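Local coordinates for putative uncharacterized protein (Mycobacterium tuberculosis, PDB 2ZQ5) that probably transfers sulfuryl groups to an acceptor molecule, as a mycobacterial member of the sulfotransferase family with its P-loop NTPase-like fold, at residues L73-A78 with R213-L218; M122-A125 with P130-P133; P141-L146 with A167-E172. All blocks are in the same frame, centred on the assembly; numbering follows the deposited sequence.

How the contacts relate
Contacts 1 and 2 lie on the same side of the chain's centre, as do contacts 2 and 3, in a single chain built round a five-stranded parallel sheet. Contact 1 joins helix 55-81 to helix 206-219, and the chain between them contains both other contacts, first contact 2 and then contact 3. Contact 2, centred about 11 Å from contact 1, touches it where Pro130 packs on the end of helix 206-219. Contacts 2 and 3 have centres about 8 Å apart and touch where helix 122-126 meets segment 167-172: the amides of Met122 and Trp123 probably donate to the carbonyls of Glu170 and Ala168. Contacts 1 and 3 do not touch, so contact 2 bridges them.

Contact 1: L73-A78 with R213-L218; sequences LLSQSA and RRNLQL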
loop_
_atom_site.group_PDB
_atom_site.type_symbol
_atom_site.label_atom_id
_atom_site.label_comp_id
_atom_site.label_asym_id
_atom_site.label_seq_id
_atom_site.Cartn_x
_atom_site.Cartn_y
_atom_site.Cartn_z
ATOM N N LEU A 73 -10.600 -2.328 -13.942
ATOM C CA LEU A 73 -10.938 -2.411 -15.362
ATOM C C LEU A 73 -9.699 -2.307 -16.245
ATOM O O LEU A 73 -9.575 -3.033 -17.231
ATOM C CB LEU A 73 -11.916 -1.297 -15.745
ATOM C CG LEU A 73 -13.363 -1.422 -15.261
ATOM C CD1 LEU A 73 -14.082 -0.094 -15.457
ATOM C CD2 LEU A 73 -14.069 -2.544 -16.015
ATOM N N LEU A 74 -8.788 -1.401 -15.897
ATOM C CA LEU A 74 -7.567 -1.216 -16.676
ATOM C C LEU A 74 -6.692 -2.465 -16.653
ATOM O O LEU A 74 -6.131 -2.848 -17.678
ATOM C CB LEU A 74 -6.770 -0.012 -16.159
ATOM C CG LEU A 74 -7.419 1.363 -16.369
ATOM C CD1 LEU A 74 -6.607 2.433 -15.652
ATOM C CD2 LEU A 74 -7.515 1.673 -17.857
ATOM N N SER A 75 -6.574 -3.102 -15.492
ATOM C CA SER A 75 -5.771 -4.319 -15.392
ATOM C C SER A 75 -6.395 -5.452 -16.201
ATOM O O SER A 75 -5.694 -6.174 -16.910
ATOM C CB SER A 75 -5.622 -4.757 -13.930
ATOM O OG SER A 75 -4.624 -4.001 -13.265
ATOM N N GLN A 76 -7.711 -5.611 -16.094
ATOM C CA GLN A 76 -8.411 -6.665 -16.825
ATOM C C GLN A 76 -8.171 -6.510 -18.325
ATOM O O GLN A 76 -7.891 -7.486 -19.028
ATOM C CB GLN A 76 -9.911 -6.611 -16.526
ATOM C CG GLN A 76 -10.710 -7.753 -17.140
ATOM C CD GLN A 76 -10.167 -9.112 -16.751
ATOM O OE1 GLN A 76 -9.960 -9.396 -15.572
ATOM N NE2 GLN A 76 -9.930 -9.964 -17.745
ATOM N N SER A 77 -8.275 -5.278 -18.811
ATOM C CA SER A 77 -8.055 -5.001 -20.225
ATOM C C SER A 77 -6.595 -5.231 -20.602
ATOM O O SER A 77 -6.298 -5.769 -21.671
ATOM C CB SER A 77 -8.452 -3.559 -20.548
ATOM O OG SER A 77 -8.295 -3.291 -21.934
ATOM N N ALA A 78 -5.681 -4.826 -19.726
ATOM C CA ALA A 78 -4.260 -5.001 -19.990
ATOM C C ALA A 78 -3.898 -6.478 -20.130
ATOM O O ALA A 78 -3.087 -6.843 -20.983
ATOM C CB ALA A 78 -3.434 -4.361 -18.877
ATOM N N ARG A 213 -0.058 -10.557 -7.873
ATOM C CA ARG A 213 0.979 -11.204 -8.673
ATOM C C ARG A 213 0.715 -11.077 -10.176
ATOM O O ARG A 213 1.644 -10.832 -10.950
ATOM C CB ARG A 213 1.100 -12.677 -8.277
ATOM C CG ARG A 213 2.145 -13.440 -9.067
ATOM C CD ARG A 213 2.431 -14.793 -8.436
ATOM N NE ARG A 213 3.314 -15.598 -9.276
ATOM C CZ ARG A 213 2.927 -16.183 -10.406
ATOM N NH1 ARG A 213 1.675 -16.056 -10.825
ATOM N NH2 ARG A 213 3.791 -16.895 -11.120
ATOM N N ARG A 214 -0.539 -11.246 -10.590
ATOM C CA ARG A 214 -0.884 -11.110 -12.002
ATOM C C ARG A 214 -0.544 -9.697 -12.465
ATOM O O ARG A 214 -0.124 -9.493 -13.604
ATOM C CB ARG A 214 -2.373 -11.384 -12.233
ATOM C CG ARG A 214 -2.796 -12.830 -12.034
ATOM C CD ARG A 214 -4.219 -13.036 -12.535
ATOM N NE ARG A 214 -4.343 -12.656 -13.941
ATOM C CZ ARG A 214 -5.485 -12.649 -14.622
ATOM N NH1 ARG A 214 -6.618 -13.004 -14.030
ATOM N NH2 ARG A 214 -5.494 -12.289 -15.897
ATOM N N ASN A 215 -0.730 -8.717 -11.585
ATOM C CA ASN A 215 -0.402 -7.347 -11.941
ATOM C C ASN A 215 1.109 -7.133 -12.017
ATOM O O ASN A 215 1.581 -6.357 -12.847
ATOM C CB ASN A 215 -1.057 -6.362 -10.969
ATOM C CG ASN A 215 -2.432 -5.928 -11.442
ATOM O OD1 ASN A 215 -2.594 -5.514 -12.593
ATOM N ND2 ASN A 215 -3.428 -6.017 -10.565
ATOM N N LEU A 216 1.877 -7.815 -11.166
ATOM C CA LEU A 216 3.331 -7.685 -11.235
ATOM C C LEU A 216 3.821 -8.311 -12.542
ATOM O O LEU A 216 4.738 -7.795 -13.178
ATOM C CB LEU A 216 4.014 -8.374 -10.046
ATOM C CG LEU A 216 3.746 -7.808 -8.649
ATOM C CD1 LEU A 216 4.782 -8.375 -7.684
ATOM C CD2 LEU A 216 3.835 -6.287 -8.658
ATOM N N GLN A 217 3.213 -9.430 -12.934
ATOM C CA GLN A 217 3.577 -10.105 -14.181
ATOM C C GLN A 217 3.340 -9.177 -15.368
ATOM O O GLN A 217 4.149 -9.116 -16.294
ATOM C CB GLN A 217 2.737 -11.368 -14.384
ATOM C CG GLN A 217 3.063 -12.526 -13.462
ATOM C CD GLN A 217 2.160 -13.716 -13.721
ATOM O OE1 GLN A 217 0.935 -13.607 -13.654
ATOM N NE2 GLN A 217 2.760 -14.861 -14.027
ATOM N N LEU A 218 2.213 -8.472 -15.341
ATOM C CA LEU A 218 1.846 -7.546 -16.404
ATOM C C LEU A 218 2.771 -6.333 -16.451
ATOM O O LEU A 218 3.367 -6.032 -17.485
ATOM C CB LEU A 218 0.407 -7.073 -16.198
ATOM C CG LEU A 218 -0.043 -5.877 -17.042
ATOM C CD1 LEU A 218 -0.212 -6.302 -18.498
ATOM C CD2 LEU A 218 -1.346 -5.330 -16.475
HETATM O O HOH W 1 -9.333 -11.664 -14.332
HETATM O O HOH W 2 -8.464 -12.533 -17.527
#
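The carboxamide of Asn215 meets Ser75 through its oxygen, and the guanidinium of Arg214 is linked weakly to Gln76 through two waters, one of them in the guanidinium plane at its edge. Ser75 OG donates to Asn215 OD1 at 2.6 Å, tilted 18° from the carbonyl plane and meeting the C=O at 122°. The serine suits this place because its short side chain, with OG lying beside the backbone N, brings a hydroxyl to the neighbouring amide. Gln180 hydrogen-bonds to Ser75 OG and more weakly to Asn215 ND2, so one glutamine helps to fix the orientation of the amide.

One turn further along each helix the contact becomes apolar. Leu218 CD2 presses on Ala78 CB at 3.3 Å, tighter than usual for two carbons, and CD1 lies 3.8 Å from the same methyl. Even with alanine's single methyl the fit is tight; a small residue suits the place where the branched end of Leu218 presses in. At the flank of the contact, one water donates to Gln76 OE1 at 2.7 Å and a second accepts from Gln76 NE2.

The two axes come within 10.7 Å and cross at 59°. Trp79 of helix 55-81 extends the interface over Asn215 and Leu218 and makes a cation-pi contact with Arg214. Elsewhere on helix 206-219, Leu216 packs on Trp228 and Leu230 of strand 227-231, linking this helix pair to the central sheet.

Contact 2: M122-A125 with P130-P133; sequences MWLA and PRPP
Helical residues 122-125 face an extended run, 130-133, with Leu124 and Arg131 closest across the gap, their CA atoms 7.1 Å apart. Prolines at 130, 132 and 133 favour this extended backbone, and the chain leaving segment 122-125 comes back to pack against it after four residues.

Leu124 points its CD1 methyl at the aliphatic part of Arg131, 3.6 Å from CG, and the two side chains cross at about a right angle. Its CD2 methyl lies over the centre of the Trp123 ring, 3.6 Å above the plane. The far end of that indole meets Pro132, whose CD is 3.7 Å from Trp123 CH2; the two side chains approach from opposite directions. With CG between the backbone N and the carbonyl carbon (chi1 74°), the indole is carried toward the proline. Leucine thus fills the angle between an aromatic plane and an arginine stem.

The polar end of Arg131 is held elsewhere: NH1 binds Gln118 and forms a salt bridge with Asp223, while NH2 bonds to Gly119 O. Gln118 and Gly119 belong to edge strand 117-119, so the contact is a short helix and the loop that follows it, packed through apolar side chains beside the margin of the parallel sheet of a sulfotransferase fold.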
loop_
_atom_site.group_PDB
_atom_site.type_symbol
_atom_site.label_atom_id
_atom_site.label_comp_id
_atom_site.label_asym_id
_atom_site.label_seq_id
_atom_site.Cartn_x
_atom_site.Cartn_y
_atom_site.Cartn_z
ATOM N N MET A 122 4.608 4.711 -9.558
ATOM C CA MET A 122 3.315 5.330 -9.334
ATOM C C MET A 122 2.386 5.329 -10.550
ATOM O O MET A 122 1.249 4.864 -10.466
ATOM C CB MET A 122 3.532 6.765 -8.834
ATOM C CG MET A 122 2.325 7.436 -8.197
ATOM S SD MET A 122 0.933 7.696 -9.299
ATOM C CE MET A 122 1.616 8.754 -10.479
ATOM N N TRP A 123 2.858 5.831 -11.687
ATOM C CA TRP A 123 1.988 5.899 -12.851
ATOM C C TRP A 123 1.519 4.550 -13.370
ATOM O O TRP A 123 0.455 4.453 -13.980
ATOM C CB TRP A 123 2.638 6.716 -13.981
ATOM C CG TRP A 123 3.760 6.066 -14.752
ATOM C CD1 TRP A 123 5.033 5.819 -14.317
ATOM C CD2 TRP A 123 3.721 5.658 -16.125
ATOM N NE1 TRP A 123 5.790 5.290 -15.338
ATOM C CE2 TRP A 123 5.008 5.181 -16.459
ATOM C CE3 TRP A 123 2.720 5.654 -17.107
ATOM C CZ2 TRP A 123 5.323 4.704 -17.738
ATOM C CZ3 TRP A 123 3.032 5.180 -18.379
ATOM C CH2 TRP A 123 4.324 4.712 -18.681
ATOM N N LEU A 124 2.299 3.507 -13.113
ATOM C CA LEU A 124 1.929 2.174 -13.563
ATOM C C LEU A 124 0.925 1.558 -12.594
ATOM O O LEU A 124 0.112 0.721 -12.981
ATOM C CB LEU A 124 3.178 1.302 -13.688
ATOM C CG LEU A 124 4.177 1.845 -14.717
ATOM C CD1 LEU A 124 5.473 1.055 -14.635
ATOM C CD2 LEU A 124 3.580 1.774 -16.121
ATOM N N ALA A 125 0.979 1.976 -11.333
ATOM C CA ALA A 125 0.038 1.479 -10.335
ATOM C C ALA A 125 -1.305 2.159 -10.603
ATOM O O ALA A 125 -2.367 1.573 -10.391
ATOM C CB ALA A 125 0.530 1.813 -8.934
ATOM N N PRO A 130 2.374 -2.791 -19.262
ATOM C CA PRO A 130 3.788 -3.172 -19.250
ATOM C C PRO A 130 4.647 -1.907 -19.152
ATOM O O PRO A 130 4.398 -0.924 -19.850
ATOM C CB PRO A 130 3.963 -3.887 -20.587
ATOM C CG PRO A 130 2.605 -4.486 -20.825
ATOM C CD PRO A 130 1.689 -3.355 -20.440
ATOM N N ARG A 131 5.646 -1.933 -18.282
ATOM C CA ARG A 131 6.525 -0.782 -18.101
ATOM C C ARG A 131 7.355 -0.499 -19.350
ATOM O O ARG A 131 8.166 -1.325 -19.765
ATOM C CB ARG A 131 7.461 -1.026 -16.917
ATOM C CG ARG A 131 8.348 0.157 -16.572
ATOM C CD ARG A 131 9.367 -0.187 -15.497
ATOM N NE ARG A 131 8.769 -0.607 -14.231
ATOM C CZ ARG A 131 8.718 -1.865 -13.804
ATOM N NH1 ARG A 131 9.224 -2.846 -14.543
ATOM N NH2 ARG A 131 8.182 -2.143 -12.623
ATOM N N PRO A 132 7.158 0.674 -19.971
ATOM C CA PRO A 132 7.929 1.011 -21.173
ATOM C C PRO A 132 9.362 1.354 -20.781
ATOM O O PRO A 132 9.645 1.618 -19.610
ATOM C CB PRO A 132 7.202 2.241 -21.726
ATOM C CG PRO A 132 5.826 2.164 -21.120
ATOM C CD PRO A 132 6.100 1.670 -19.729
ATOM N N PRO A 133 10.290 1.348 -21.750
ATOM C CA PRO A 133 11.676 1.683 -21.419
ATOM C C PRO A 133 11.696 3.068 -20.773
ATOM O O PRO A 133 11.017 3.988 -21.236
ATOM C CB PRO A 133 12.365 1.649 -22.777
ATOM C CG PRO A 133 11.613 0.573 -23.493
ATOM C CD PRO A 133 10.177 0.904 -23.151
#

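Contact 3: P141-L146 with A167-E172; sequences PLYRQL and AAYELE
Tyr143 reaches from the first turn of helix 141-156 to Ala168 and Tyr169. Its CE1 lies 3.6 Å from Ala168 CB, an oblique approach to the ring, and the small methyl allows the turn to come close. The hydroxyl passes on to Tyr169, where Tyr143 OH sits in the plane of the second ring at its edge, 3.5 Å from CD2. The two side chains cross obliquely. With CG anti to the backbone N (chi1 177°), the Tyr143 ring extends from the helix toward the turn.

Tyr169 has its CG between the backbone N and the carbonyl carbon (chi1 58°), and this folds its ring back over Ala167, whose CB stands 3.7 Å above one face, toward the rim. Behind these side chains is a type I beta turn, in which Glu170 N bonds to Ala167 O at 3.0 Å. The glutamate then closes back on the same turn: Glu170 OE1 accepts from Ala167 N at 2.7 Å, using its anti lone pair, with an N-H...O angle of 153°. Glutamate suits the position because its long chain can span back to the first amide of the turn.

Farther out, backbone hydrogen bonds pair Ala168 with Trp123 and Glu170 with Met122, and Asn140 OD1 accepts from Tyr143 N close to the helix start. What results is a type I turn, tied by backbone and carboxylate, docked through its central Ala168 and Tyr169 on a cluster of Tyr143, Trp137 and Trp123, the last of these edge-to-face with Tyr143 and from helix 122-126, within the sulfotransferase fold.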
loop_
_atom_site.group_PDB
_atom_site.type_symbol
_atom_site.label_atom_id
_atom_site.label_comp_id
_atom_site.label_asym_id
_atom_site.label_seq_id
_atom_site.Cartn_x
_atom_site.Cartn_y
_atom_site.Cartn_z
ATOM N N PRO A 141 2.313 9.450 -23.769
ATOM C CA PRO A 141 1.031 10.121 -23.548
ATOM C C PRO A 141 0.462 9.924 -22.146
ATOM O O PRO A 141 0.102 10.889 -21.473
ATOM C CB PRO A 141 0.141 9.512 -24.627
ATOM C CG PRO A 141 1.107 9.294 -25.751
ATOM C CD PRO A 141 2.288 8.683 -25.028
ATOM N N LEU A 142 0.388 8.673 -21.703
ATOM C CA LEU A 142 -0.154 8.373 -20.383
ATOM C C LEU A 142 0.717 8.875 -19.233
ATOM O O LEU A 142 0.201 9.412 -18.253
ATOM C CB LEU A 142 -0.405 6.868 -20.249
ATOM C CG LEU A 142 -1.497 6.320 -21.178
ATOM C CD1 LEU A 142 -1.650 4.821 -20.967
ATOM C CD2 LEU A 142 -2.814 7.033 -20.900
ATOM N N TYR A 143 2.033 8.708 -19.340
ATOM C CA TYR A 143 2.920 9.182 -18.282
ATOM C C TYR A 143 2.789 10.693 -18.143
ATOM O O TYR A 143 2.619 11.215 -17.043
ATOM C CB TYR A 143 4.379 8.843 -18.593
ATOM C CG TYR A 143 5.349 9.388 -17.566
ATOM C CD1 TYR A 143 5.592 8.704 -16.376
ATOM C CD2 TYR A 143 6.005 10.603 -17.773
ATOM C CE1 TYR A 143 6.465 9.213 -15.417
ATOM C CE2 TYR A 143 6.880 11.121 -16.819
ATOM C CZ TYR A 143 7.104 10.420 -15.643
ATOM O OH TYR A 143 7.966 10.930 -14.696
ATOM N N ARG A 144 2.879 11.392 -19.270
ATOM C CA ARG A 144 2.768 12.845 -19.277
ATOM C C ARG A 144 1.414 13.263 -18.724
ATOM O O ARG A 144 1.312 14.237 -17.980
ATOM C CB ARG A 144 2.939 13.379 -20.701
ATOM C CG ARG A 144 4.318 13.128 -21.290
ATOM C CD ARG A 144 4.364 13.529 -22.756
ATOM N NE ARG A 144 3.982 14.924 -22.952
ATOM C CZ ARG A 144 4.723 15.965 -22.587
ATOM N NH1 ARG A 144 5.901 15.781 -22.006
ATOM N NH2 ARG A 144 4.283 17.197 -22.802
ATOM N N GLN A 145 0.381 12.515 -19.097
ATOM C CA GLN A 145 -0.977 12.781 -18.640
ATOM C C GLN A 145 -1.014 12.739 -17.115
ATOM O O GLN A 145 -1.476 13.681 -16.471
ATOM C CB GLN A 145 -1.931 11.736 -19.230
ATOM C CG GLN A 145 -3.389 11.896 -18.837
ATOM C CD GLN A 145 -4.298 10.954 -19.605
ATOM O OE1 GLN A 145 -4.410 11.043 -20.828
ATOM N NE2 GLN A 145 -4.949 10.042 -18.890
ATOM N N LEU A 146 -0.513 11.651 -16.539
ATOM C CA LEU A 146 -0.489 11.498 -15.089
ATOM C C LEU A 146 0.476 12.480 -14.432
ATOM O O LEU A 146 0.178 13.043 -13.380
ATOM C CB LEU A 146 -0.098 10.065 -14.716
ATOM C CG LEU A 146 -1.104 8.974 -15.095
ATOM C CD1 LEU A 146 -0.514 7.607 -14.799
ATOM C CD2 LEU A 146 -2.398 9.177 -14.322
ATOM N N ALA A 167 4.942 11.687 -6.978
ATOM C CA ALA A 167 5.489 11.920 -8.311
ATOM C C ALA A 167 5.234 10.668 -9.140
ATOM O O ALA A 167 5.339 9.552 -8.634
ATOM C CB ALA A 167 6.982 12.205 -8.229
ATOM N N ALA A 168 4.905 10.858 -10.414
ATOM C CA ALA A 168 4.607 9.748 -11.315
ATOM C C ALA A 168 5.696 8.685 -11.402
ATOM O O ALA A 168 5.406 7.513 -11.640
ATOM C CB ALA A 168 4.299 10.287 -12.712
ATOM N N TYR A 169 6.948 9.081 -11.199
ATOM C CA TYR A 169 8.063 8.145 -11.293
ATOM C C TYR A 169 8.479 7.504 -9.970
ATOM O O TYR A 169 9.318 6.605 -9.952
ATOM C CB TYR A 169 9.267 8.858 -11.913
ATOM C CG TYR A 169 9.702 10.072 -11.129
ATOM C CD1 TYR A 169 10.480 9.941 -9.979
ATOM C CD2 TYR A 169 9.303 11.352 -11.514
ATOM C CE1 TYR A 169 10.851 11.054 -9.231
ATOM C CE2 TYR A 169 9.666 12.471 -10.772
ATOM C CZ TYR A 169 10.440 12.314 -9.633
ATOM O OH TYR A 169 10.806 13.419 -8.899
ATOM N N GLU A 170 7.895 7.964 -8.869
ATOM C CA GLU A 170 8.228 7.424 -7.552
ATOM C C GLU A 170 7.609 6.049 -7.328
ATOM O O GLU A 170 6.603 5.706 -7.943
ATOM C CB GLU A 170 7.753 8.373 -6.452
ATOM C CG GLU A 170 8.570 9.647 -6.314
ATOM C CD GLU A 170 8.093 10.512 -5.161
ATOM O OE1 GLU A 170 7.004 11.113 -5.269
ATOM O OE2 GLU A 170 8.805 10.581 -4.138
ATOM N N LEU A 171 8.209 5.266 -6.436
ATOM C CA LEU A 171 7.695 3.931 -6.142
ATOM C C LEU A 171 6.500 3.989 -5.198
ATOM O O LEU A 171 6.535 4.666 -4.167
ATOM C CB LEU A 171 8.799 3.054 -5.546
ATOM C CG LEU A 171 10.052 2.862 -6.411
ATOM C CD1 LEU A 171 10.975 1.860 -5.745
ATOM C CD2 LEU A 171 9.663 2.369 -7.798
ATOM N N GLU A 172 5.445 3.271 -5.566
ATOM C CA GLU A 172 4.207 3.223 -4.797
ATOM C C GLU A 172 4.052 1.945 -3.979
ATOM O O GLU A 172 4.697 0.929 -4.250
ATOM C CB GLU A 172 3.004 3.344 -5.738
ATOM C CG GLU A 172 2.341 4.709 -5.787
ATOM C CD GLU A 172 1.640 5.074 -4.489
ATOM O OE1 GLU A 172 0.816 6.009 -4.516
ATOM O OE2 GLU A 172 1.917 4.443 -3.444
#